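Local structure of WbbM protein (Klebsiella pneumoniae, 6U4B) at residues S227-S232 against F262-I267; Y183-A188 against E238-M243. The protein probably polymerises O-antigen sugars as a trimeric bifunctional glycosyltransferase that binds magnesium. One frame throughout, in Å; residues are numbered along the deposited sequence.

Overall arrangement
Both contacts lie in the helical part of the DUF4422 region, away from the magnesium site, with centres about 15 Å apart, and both use helix 220-240. Contact 1 takes its middle and packs it on helix 253-272 through an aromatic pair, entirely among buried residues. Contact 2 takes its last turn and the chain leaving it, and sets small aliphatic groups against helix 180-193 in a partly buried place, where a second subunit also approaches. Neither contact has a hydrogen bond across it. Ile264 CD1 packs 3.8 Å from CD1 of Ile187, so helix 253-272 also rests on helix 180-193 between the two contacts.

Contact 1: S227-S232 against F262-I267; sequences SEWLFS and FNIYII
Trp229 carries the 227-232 side, its six-membered ring covered on one face by Tyr265 CB. With CG anti to the backbone N (chi1 177°), the indole reaches out to helix 253-272, and Tyr265, with a like first torsion, slides past it in the opposite direction. The closest approach is Trp229 CZ3 to Tyr265 CB, 3.6 Å. That methylene makes a CH-pi contact over the indole face, 4.0 Å from the ring centroid, while the Tyr265 ring lies oblique, its plane at 44° and its CD1 3.8 Å from Trp229 CD2. At the far end of the indole, Trp229 CZ2 meets Ile264 CG2 more loosely, at 4.5 Å. This is helix-on-helix packing inside the DUF4422 region, where Tyr197 stacks on Trp229 and the Tyr265 hydroxyl reaches past the indole to hydrogen-bond Asp225. Leu230, next along, instead packs against Ala258 and Leu261, earlier on helix 253-272, and against helix 82-91. Three residues after the tryptophan, Ser232 OG donates to Trp229 O at 2.8 Å, tilted 35° out of the carbonyl plane, and the same hydroxyl is hydrogen-bonded to Tyr194 OH.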
loop_
_atom_site.group_PDB
_atom_site.type_symbol
_atom_site.label_atom_id
_atom_site.label_comp_id
_atom_site.label_asym_id
_atom_site.label_seq_id
_atom_site.Cartn_x
_atom_site.Cartn_y
_atom_site.Cartn_z
ATOM N N SER A 227 11.505 -44.594 25.997
ATOM C CA SER A 227 11.537 -43.432 25.114
ATOM C C SER A 227 12.927 -43.231 24.519
ATOM O O SER A 227 13.074 -43.067 23.302
ATOM C CB SER A 227 11.092 -42.180 25.874
ATOM O OG SER A 227 9.773 -42.329 26.372
ATOM N N GLU A 228 13.960 -43.234 25.366
ATOM C CA GLU A 228 15.324 -43.087 24.867
ATOM C C GLU A 228 15.674 -44.207 23.898
ATOM O O GLU A 228 16.345 -43.977 22.885
ATOM C CB GLU A 228 16.311 -43.061 26.036
ATOM C CG GLU A 228 16.210 -41.829 26.920
ATOM C CD GLU A 228 17.031 -41.958 28.190
ATOM O OE1 GLU A 228 17.458 -43.088 28.512
ATOM O OE2 GLU A 228 17.248 -40.932 28.869
ATOM N N TRP A 229 15.211 -45.423 24.188
ATOM C CA TRP A 229 15.499 -46.564 23.327
ATOM C C TRP A 229 14.744 -46.462 22.007
ATOM O O TRP A 229 15.336 -46.612 20.930
ATOM C CB TRP A 229 15.142 -47.856 24.066
ATOM C CG TRP A 229 15.319 -49.120 23.276
ATOM C CD1 TRP A 229 16.456 -49.869 23.169
ATOM C CD2 TRP A 229 14.318 -49.800 22.510
ATOM N NE1 TRP A 229 16.229 -50.965 22.373
ATOM C CE2 TRP A 229 14.922 -50.947 21.958
ATOM C CE3 TRP A 229 12.969 -49.547 22.233
ATOM C CZ2 TRP A 229 14.226 -51.840 21.144
ATOM C CZ3 TRP A 229 12.281 -50.433 21.425
ATOM C CH2 TRP A 229 12.909 -51.566 20.889
ATOM N N LEU A 230 13.437 -46.193 22.067
ATOM C CA LEU A 230 12.621 -46.188 20.856
ATOM C C LEU A 230 13.066 -45.098 19.887
ATOM O O LEU A 230 13.250 -45.353 18.691
ATOM C CB LEU A 230 11.146 -46.007 21.213
ATOM C CG LEU A 230 10.192 -45.830 20.028
ATOM C CD1 LEU A 230 10.079 -47.117 19.222
ATOM C CD2 LEU A 230 8.819 -45.354 20.489
ATOM N N PHE A 231 13.247 -43.874 20.384
ATOM C CA PHE A 231 13.526 -42.764 19.483
ATOM C C PHE A 231 14.973 -42.728 19.014
ATOM O O PHE A 231 15.248 -42.125 17.974
ATOM C CB PHE A 231 13.130 -41.442 20.142
ATOM C CG PHE A 231 11.648 -41.214 20.168
ATOM C CD1 PHE A 231 10.984 -40.796 19.028
ATOM C CD2 PHE A 231 10.912 -41.450 21.317
ATOM C CE1 PHE A 231 9.618 -40.599 19.036
ATOM C CE2 PHE A 231 9.541 -41.256 21.333
ATOM C CZ PHE A 231 8.894 -40.830 20.190
ATOM N N SER A 232 15.898 -43.365 19.738
ATOM C CA SER A 232 17.241 -43.546 19.193
ATOM C C SER A 232 17.203 -44.430 17.954
ATOM O O SER A 232 17.937 -44.193 16.986
ATOM C CB SER A 232 18.169 -44.145 20.250
ATOM O OG SER A 232 17.853 -45.505 20.495
ATOM N N PHE A 262 7.766 -51.779 20.155
ATOM C CA PHE A 262 7.151 -51.828 21.476
ATOM C C PHE A 262 7.160 -53.249 22.032
ATOM O O PHE A 262 7.509 -53.477 23.197
ATOM C CB PHE A 262 5.726 -51.276 21.381
ATOM C CG PHE A 262 5.031 -51.117 22.707
ATOM C CD1 PHE A 262 5.609 -50.386 23.730
ATOM C CD2 PHE A 262 3.777 -51.670 22.913
ATOM C CE1 PHE A 262 4.961 -50.232 24.944
ATOM C CE2 PHE A 262 3.124 -51.520 24.122
ATOM C CZ PHE A 262 3.718 -50.800 25.138
ATOM N N ASN A 263 6.796 -54.225 21.196
ATOM C CA ASN A 263 6.797 -55.621 21.624
ATOM C C ASN A 263 8.211 -56.133 21.861
ATOM O O ASN A 263 8.462 -56.839 22.846
ATOM C CB ASN A 263 6.089 -56.484 20.582
ATOM C CG ASN A 263 4.589 -56.287 20.584
ATOM O OD1 ASN A 263 3.858 -57.011 21.263
ATOM N ND2 ASN A 263 4.117 -55.307 19.823
ATOM N N ILE A 264 9.143 -55.807 20.961
ATOM C CA ILE A 264 10.529 -56.237 21.131
ATOM C C ILE A 264 11.088 -55.717 22.448
ATOM O O ILE A 264 11.800 -56.433 23.165
ATOM C CB ILE A 264 11.377 -55.776 19.929
ATOM C CG1 ILE A 264 10.915 -56.484 18.650
ATOM C CG2 ILE A 264 12.856 -56.017 20.186
ATOM C CD1 ILE A 264 11.561 -55.952 17.389
ATOM N N TYR A 265 10.753 -54.473 22.800
ATOM C CA TYR A 265 11.247 -53.888 24.042
ATOM C C TYR A 265 10.658 -54.587 25.263
ATOM O O TYR A 265 11.379 -54.871 26.225
ATOM C CB TYR A 265 10.930 -52.392 24.074
ATOM C CG TYR A 265 11.318 -51.708 25.365
ATOM C CD1 TYR A 265 12.615 -51.258 25.574
ATOM C CD2 TYR A 265 10.386 -51.511 26.375
ATOM C CE1 TYR A 265 12.973 -50.634 26.755
ATOM C CE2 TYR A 265 10.735 -50.889 27.558
ATOM C CZ TYR A 265 12.027 -50.453 27.743
ATOM O OH TYR A 265 12.371 -49.830 28.922
ATOM N N ILE A 266 9.352 -54.865 25.244
ATOM C CA ILE A 266 8.714 -55.516 26.385
ATOM C C ILE A 266 9.248 -56.930 26.566
ATOM O O ILE A 266 9.538 -57.357 27.690
ATOM C CB ILE A 266 7.183 -55.508 26.218
ATOM C CG1 ILE A 266 6.632 -54.090 26.372
ATOM C CG2 ILE A 266 6.525 -56.448 27.223
ATOM C CD1 ILE A 266 5.135 -53.997 26.203
ATOM N N ILE A 267 9.392 -57.675 25.467
ATOM C CA ILE A 267 9.873 -59.052 25.553
ATOM C C ILE A 267 11.274 -59.090 26.149
ATOM O O ILE A 267 11.606 -59.987 26.935
ATOM C CB ILE A 267 9.819 -59.715 24.164
ATOM C CG1 ILE A 267 8.364 -59.945 23.744
ATOM C CG2 ILE A 267 10.600 -61.026 24.152
ATOM C CD1 ILE A 267 8.210 -60.468 22.339
#

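Contact 2: Y183-A188 against E238-M243; sequences YQAAIA and EDAISM
Ala185 points its methyl at the frayed last turn of helix 220-240 and the chain leaving it, meeting Ala240 and Ile241 from the side of helix 180-193. The arrangement is a helix packed against the tail of another in the helical part of the DUF4422 region: the weakly bonded last turn runs to about Ala240, and Ile241 is already extended (phi -124°, psi 161°). In all three residues the bond to CB points at the other segment. Ala185 CB touches two methyls, Ile241 CG2 at 3.6 Å and Ala240 CB at a looser 4.4 Å, which themselves lie 4.6 Å apart. The meeting is purely apolar, methyl against methyl. Small side chains bring the backbones close, Ala185 CA lying 6.4 Å from Ala240 CA. Neighbouring positions on the same face of helix 180-193 extend the contact, Asp182 touching Ile241 and Ile189 touching Ala240. Beyond it the chain borders a second subunit of the trimer, with Glu238 and Met243 packing on Phe543 of that neighbouring subunit and Ser242 on its Leu541. Within its own chain Glu238 forms a salt bridge with Lys75. The first torsion of Ile241 (chi1 64°) sets CG1 between the backbone N and the carbonyl carbon; the ethyl branch therefore turns off, with CG1 6.0 Å from Ala185 CB, and the branch methyl CG2, beside the backbone N, makes the touch.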
loop_
_atom_site.group_PDB
_atom_site.type_symbol
_atom_site.label_atom_id
_atom_site.label_comp_id
_atom_site.label_asym_id
_atom_site.label_seq_id
_atom_site.Cartn_x
_atom_site.Cartn_y
_atom_site.Cartn_z
ATOM N N TYR A 183 10.650 -52.482 7.813
ATOM C CA TYR A 183 10.795 -53.162 9.096
ATOM C C TYR A 183 12.143 -53.864 9.193
ATOM O O TYR A 183 12.762 -53.883 10.263
ATOM C CB TYR A 183 9.646 -54.154 9.292
ATOM C CG TYR A 183 9.680 -54.897 10.611
ATOM C CD1 TYR A 183 9.619 -56.285 10.652
ATOM C CD2 TYR A 183 9.771 -54.212 11.815
ATOM C CE1 TYR A 183 9.648 -56.970 11.856
ATOM C CE2 TYR A 183 9.803 -54.886 13.023
ATOM C CZ TYR A 183 9.740 -56.265 13.038
ATOM O OH TYR A 183 9.769 -56.938 14.240
ATOM N N GLN A 184 12.616 -54.440 8.083
ATOM C CA GLN A 184 13.954 -55.027 8.061
ATOM C C GLN A 184 15.013 -53.991 8.409
ATOM O O GLN A 184 15.965 -54.288 9.141
ATOM C CB GLN A 184 14.245 -55.635 6.689
ATOM C CG GLN A 184 13.526 -56.938 6.403
ATOM C CD GLN A 184 13.862 -57.489 5.032
ATOM O OE1 GLN A 184 13.457 -56.933 4.011
ATOM N NE2 GLN A 184 14.616 -58.581 5.001
ATOM N N ALA A 185 14.866 -52.769 7.890
ATOM C CA ALA A 185 15.826 -51.713 8.195
ATOM C C ALA A 185 15.813 -51.369 9.678
ATOM O O ALA A 185 16.867 -51.108 10.272
ATOM C CB ALA A 185 15.523 -50.474 7.354
ATOM N N ALA A 186 14.627 -51.361 10.294
ATOM C CA ALA A 186 14.538 -51.076 11.722
ATOM C C ALA A 186 15.140 -52.204 12.550
ATOM O O ALA A 186 15.767 -51.952 13.586
ATOM C CB ALA A 186 13.083 -50.830 12.119
ATOM N N ILE A 187 14.963 -53.453 12.108
ATOM C CA ILE A 187 15.526 -54.590 12.834
ATOM C C ILE A 187 17.047 -54.517 12.845
ATOM O O ILE A 187 17.686 -54.743 13.882
ATOM C CB ILE A 187 15.025 -55.915 12.227
ATOM C CG1 ILE A 187 13.535 -56.102 12.510
ATOM C CG2 ILE A 187 15.823 -57.098 12.764
ATOM C CD1 ILE A 187 13.183 -56.031 13.982
ATOM N N ALA A 188 17.651 -54.191 11.699
ATOM C CA ALA A 188 19.105 -54.093 11.632
ATOM C C ALA A 188 19.637 -53.018 12.568
ATOM O O ALA A 188 20.726 -53.170 13.134
ATOM C CB ALA A 188 19.548 -53.816 10.195
ATOM N N GLU A 238 15.207 -42.989 10.192
ATOM C CA GLU A 238 14.982 -41.940 9.203
ATOM C C GLU A 238 16.101 -41.893 8.169
ATOM O O GLU A 238 15.856 -41.558 7.005
ATOM C CB GLU A 238 14.851 -40.582 9.891
ATOM C CG GLU A 238 13.660 -40.452 10.824
ATOM C CD GLU A 238 13.300 -39.002 11.098
ATOM O OE1 GLU A 238 12.277 -38.754 11.767
ATOM O OE2 GLU A 238 14.039 -38.108 10.634
ATOM N N ASP A 239 17.330 -42.223 8.570
ATOM C CA ASP A 239 18.451 -42.223 7.638
ATOM C C ASP A 239 18.515 -43.488 6.793
ATOM O O ASP A 239 19.170 -43.481 5.745
ATOM C CB ASP A 239 19.771 -42.060 8.396
ATOM C CG ASP A 239 19.922 -40.686 9.024
ATOM O OD1 ASP A 239 19.576 -39.686 8.362
ATOM O OD2 ASP A 239 20.388 -40.607 10.179
ATOM N N ALA A 240 17.845 -44.562 7.216
ATOM C CA ALA A 240 18.015 -45.872 6.604
ATOM C C ALA A 240 16.924 -46.232 5.606
ATOM O O ALA A 240 17.100 -47.190 4.846
ATOM C CB ALA A 240 18.081 -46.956 7.688
ATOM N N ILE A 241 15.801 -45.509 5.587
ATOM C CA ILE A 241 14.706 -45.822 4.680
ATOM C C ILE A 241 14.371 -44.597 3.843
ATOM O O ILE A 241 14.707 -43.462 4.185
ATOM C CB ILE A 241 13.440 -46.319 5.415
ATOM C CG1 ILE A 241 12.864 -45.223 6.311
ATOM C CG2 ILE A 241 13.739 -47.575 6.215
ATOM C CD1 ILE A 241 11.576 -45.628 7.001
ATOM N N SER A 242 13.691 -44.855 2.728
ATOM C CA SER A 242 13.173 -43.801 1.868
ATOM C C SER A 242 11.853 -44.274 1.286
ATOM O O SER A 242 11.780 -45.371 0.727
ATOM C CB SER A 242 14.160 -43.456 0.746
ATOM O OG SER A 242 14.192 -44.480 -0.231
ATOM N N MET A 243 10.822 -43.447 1.422
ATOM C CA MET A 243 9.511 -43.803 0.904
ATOM C C MET A 243 9.519 -43.821 -0.621
ATOM O O MET A 243 10.319 -43.143 -1.269
ATOM C CB MET A 243 8.463 -42.820 1.409
ATOM C CG MET A 243 8.397 -42.739 2.911
ATOM S SD MET A 243 7.243 -41.477 3.457
ATOM C CE MET A 243 6.805 -42.121 5.061
#